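Local coordinates for protein 361aa long hypothetical D-aminopeptidase (Pyrococcus horikoshii, PDB 2DRH) that is of uncertain function but is probably an aminopeptidase of the S58 (DmpA) type, at residues K25-G30 with T53-H58. Numbering follows the deposited sequence.
Sequences KGVKVG and TAILPH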
loop_
_atom_site.group_PDB
_atom_site.type_symbol
_atom_site.label_atom_id
_atom_site.label_comp_id
_atom_site.label_asym_id
_atom_site.label_seq_id
_atom_site.Cartn_x
_atom_site.Cartn_y
_atom_site.Cartn_z
ATOM N N LYS A 25 20.954 -21.440 -8.647
ATOM C CA LYS A 25 20.774 -22.487 -9.647
ATOM C C LYS A 25 19.473 -22.384 -10.432
ATOM O O LYS A 25 18.386 -22.302 -9.855
ATOM C CB LYS A 25 20.868 -23.873 -8.992
ATOM C CG LYS A 25 19.685 -24.238 -8.111
ATOM C CD LYS A 25 19.752 -23.551 -6.754
ATOM C CE LYS A 25 18.408 -23.595 -6.040
ATOM N NZ LYS A 25 17.415 -22.719 -6.734
ATOM N N GLY A 26 19.596 -22.394 -11.756
ATOM C CA GLY A 26 18.422 -22.314 -12.604
ATOM C C GLY A 26 18.215 -20.940 -13.208
ATOM O O GLY A 26 17.686 -20.820 -14.315
ATOM N N VAL A 27 18.624 -19.899 -12.485
ATOM C CA VAL A 27 18.474 -18.532 -12.981
ATOM C C VAL A 27 19.415 -18.315 -14.161
ATOM O O VAL A 27 20.557 -18.767 -14.143
ATOM C CB VAL A 27 18.782 -17.493 -11.864
ATOM C CG1 VAL A 27 18.767 -16.073 -12.430
ATOM C CG2 VAL A 27 17.750 -17.619 -10.754
ATOM N N LYS A 28 18.927 -17.629 -15.189
ATOM C CA LYS A 28 19.727 -17.356 -16.376
ATOM C C LYS A 28 19.543 -15.918 -16.867
ATOM O O LYS A 28 18.468 -15.337 -16.710
ATOM C CB LYS A 28 19.359 -18.354 -17.474
ATOM C CG LYS A 28 19.730 -19.800 -17.111
ATOM C CD LYS A 28 19.093 -20.808 -18.051
ATOM C CE LYS A 28 19.557 -20.618 -19.483
ATOM N NZ LYS A 28 18.734 -21.432 -20.431
ATOM N N VAL A 29 20.604 -15.355 -17.452
ATOM C CA VAL A 29 20.588 -13.981 -17.960
ATOM C C VAL A 29 21.084 -13.898 -19.404
ATOM O O VAL A 29 22.128 -14.460 -19.746
ATOM C CB VAL A 29 21.478 -13.042 -17.104
ATOM C CG1 VAL A 29 21.436 -11.633 -17.667
ATOM C CG2 VAL A 29 21.011 -13.039 -15.661
ATOM N N GLY A 30 20.330 -13.189 -20.240
ATOM C CA GLY A 30 20.700 -13.027 -21.636
ATOM C C GLY A 30 20.638 -11.565 -22.044
ATOM O O GLY A 30 19.795 -10.821 -21.540
ATOM N N THR A 53 17.618 -6.891 -21.775
ATOM C CA THR A 53 18.196 -7.890 -20.889
ATOM C C THR A 53 17.056 -8.749 -20.352
ATOM O O THR A 53 16.041 -8.227 -19.872
ATOM C CB THR A 53 18.938 -7.244 -19.700
ATOM O OG1 THR A 53 20.068 -6.503 -20.179
ATOM C CG2 THR A 53 19.411 -8.315 -18.724
ATOM N N ALA A 54 17.225 -10.064 -20.440
ATOM C CA ALA A 54 16.211 -10.996 -19.976
ATOM C C ALA A 54 16.696 -11.822 -18.788
ATOM O O ALA A 54 17.822 -12.304 -18.782
ATOM C CB ALA A 54 15.806 -11.919 -21.119
ATOM N N ILE A 55 15.842 -11.965 -17.779
ATOM C CA ILE A 55 16.179 -12.760 -16.607
ATOM C C ILE A 55 15.116 -13.845 -16.475
ATOM O O ILE A 55 13.922 -13.551 -16.356
ATOM C CB ILE A 55 16.201 -11.922 -15.287
ATOM C CG1 ILE A 55 17.207 -10.771 -15.390
ATOM C CG2 ILE A 55 16.591 -12.814 -14.111
ATOM C CD1 ILE A 55 16.600 -9.451 -15.846
ATOM N N LEU A 56 15.559 -15.099 -16.516
ATOM C CA LEU A 56 14.662 -16.244 -16.396
ATOM C C LEU A 56 14.762 -16.793 -14.980
ATOM O O LEU A 56 15.858 -17.093 -14.505
ATOM C CB LEU A 56 15.059 -17.340 -17.390
ATOM C CG LEU A 56 14.861 -17.095 -18.888
ATOM C CD1 LEU A 56 15.467 -15.765 -19.307
ATOM C CD2 LEU A 56 15.496 -18.247 -19.664
ATOM N N PRO A 57 13.624 -16.903 -14.278
ATOM C CA PRO A 57 13.606 -17.423 -12.907
ATOM C C PRO A 57 14.211 -18.829 -12.838
ATOM O O PRO A 57 14.942 -19.152 -11.900
ATOM C CB PRO A 57 12.124 -17.405 -12.555
ATOM C CG PRO A 57 11.638 -16.194 -13.300
ATOM C CD PRO A 57 12.309 -16.351 -14.644
ATOM N N HIS A 58 13.883 -19.656 -13.829
ATOM C CA HIS A 58 14.413 -21.012 -13.930
ATOM C C HIS A 58 14.504 -21.402 -15.404
ATOM O O HIS A 58 14.344 -20.548 -16.279
ATOM C CB HIS A 58 13.568 -22.021 -13.123
ATOM C CG HIS A 58 12.134 -22.106 -13.542
ATOM N ND1 HIS A 58 11.735 -22.679 -14.730
ATOM C CD2 HIS A 58 11.002 -21.704 -12.918
ATOM C CE1 HIS A 58 10.418 -22.626 -14.821
ATOM N NE2 HIS A 58 9.948 -22.038 -13.734
HETATM O O HOH W 1 15.852 -21.630 -11.064
#
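Two reciprocal pairs of main-chain hydrogen bonds tie K28 to L56 and G30 to A54, a compact example of antiparallel pairing at the open end of a β-hairpin. The donors lie in the planes of the accepting carbonyls. L56 N reaches K28 O at 2.9 Å in a nearly straight bond. The return bond from K28 N to L56 O is longer, 3.2 Å, and approaches along a lone pair. In the second pair, A54 N meets G30 O at 2.9 Å, and G30 N returns a bond to A54 O. Between them V29 and I55 form a non-hydrogen-bonded pair, and their CA-H groups point at A54 O and K28 O respectively. Past L56 the direct ladder gives way to a water that donates to both K25 O and P57 O. Beside it G26, whose positive phi would jam a CB against K25 O, sets its own carbonyl O 3.3 Å from H58 CA.

On one face of the sheet, V29 sends CG1, anti to its backbone N, obliquely across to T53 CG2 at 4.0 Å, while its CG2 lies against I55 CG1. V27, just before the strand, brings CG2 to 3.4 Å from P57 O. The opposite face carries K28 and L56, which pack at their CB atoms, 4.4 Å apart.

The pairing joins the start of strand 28-36 to the end of strand 48-56. Strand 96-100 flanks the latter, with backbone hydrogen bonds between T53 and L98 and between I55 and I96. V29 and I55 pack on L204 of strand 198-207, in the other sheet, while A54 rests against A157 and I158 of helix 151-160, so this ladder is sandwiched between sheet and helix, consistent with the layered αββα fold of the DmpA family.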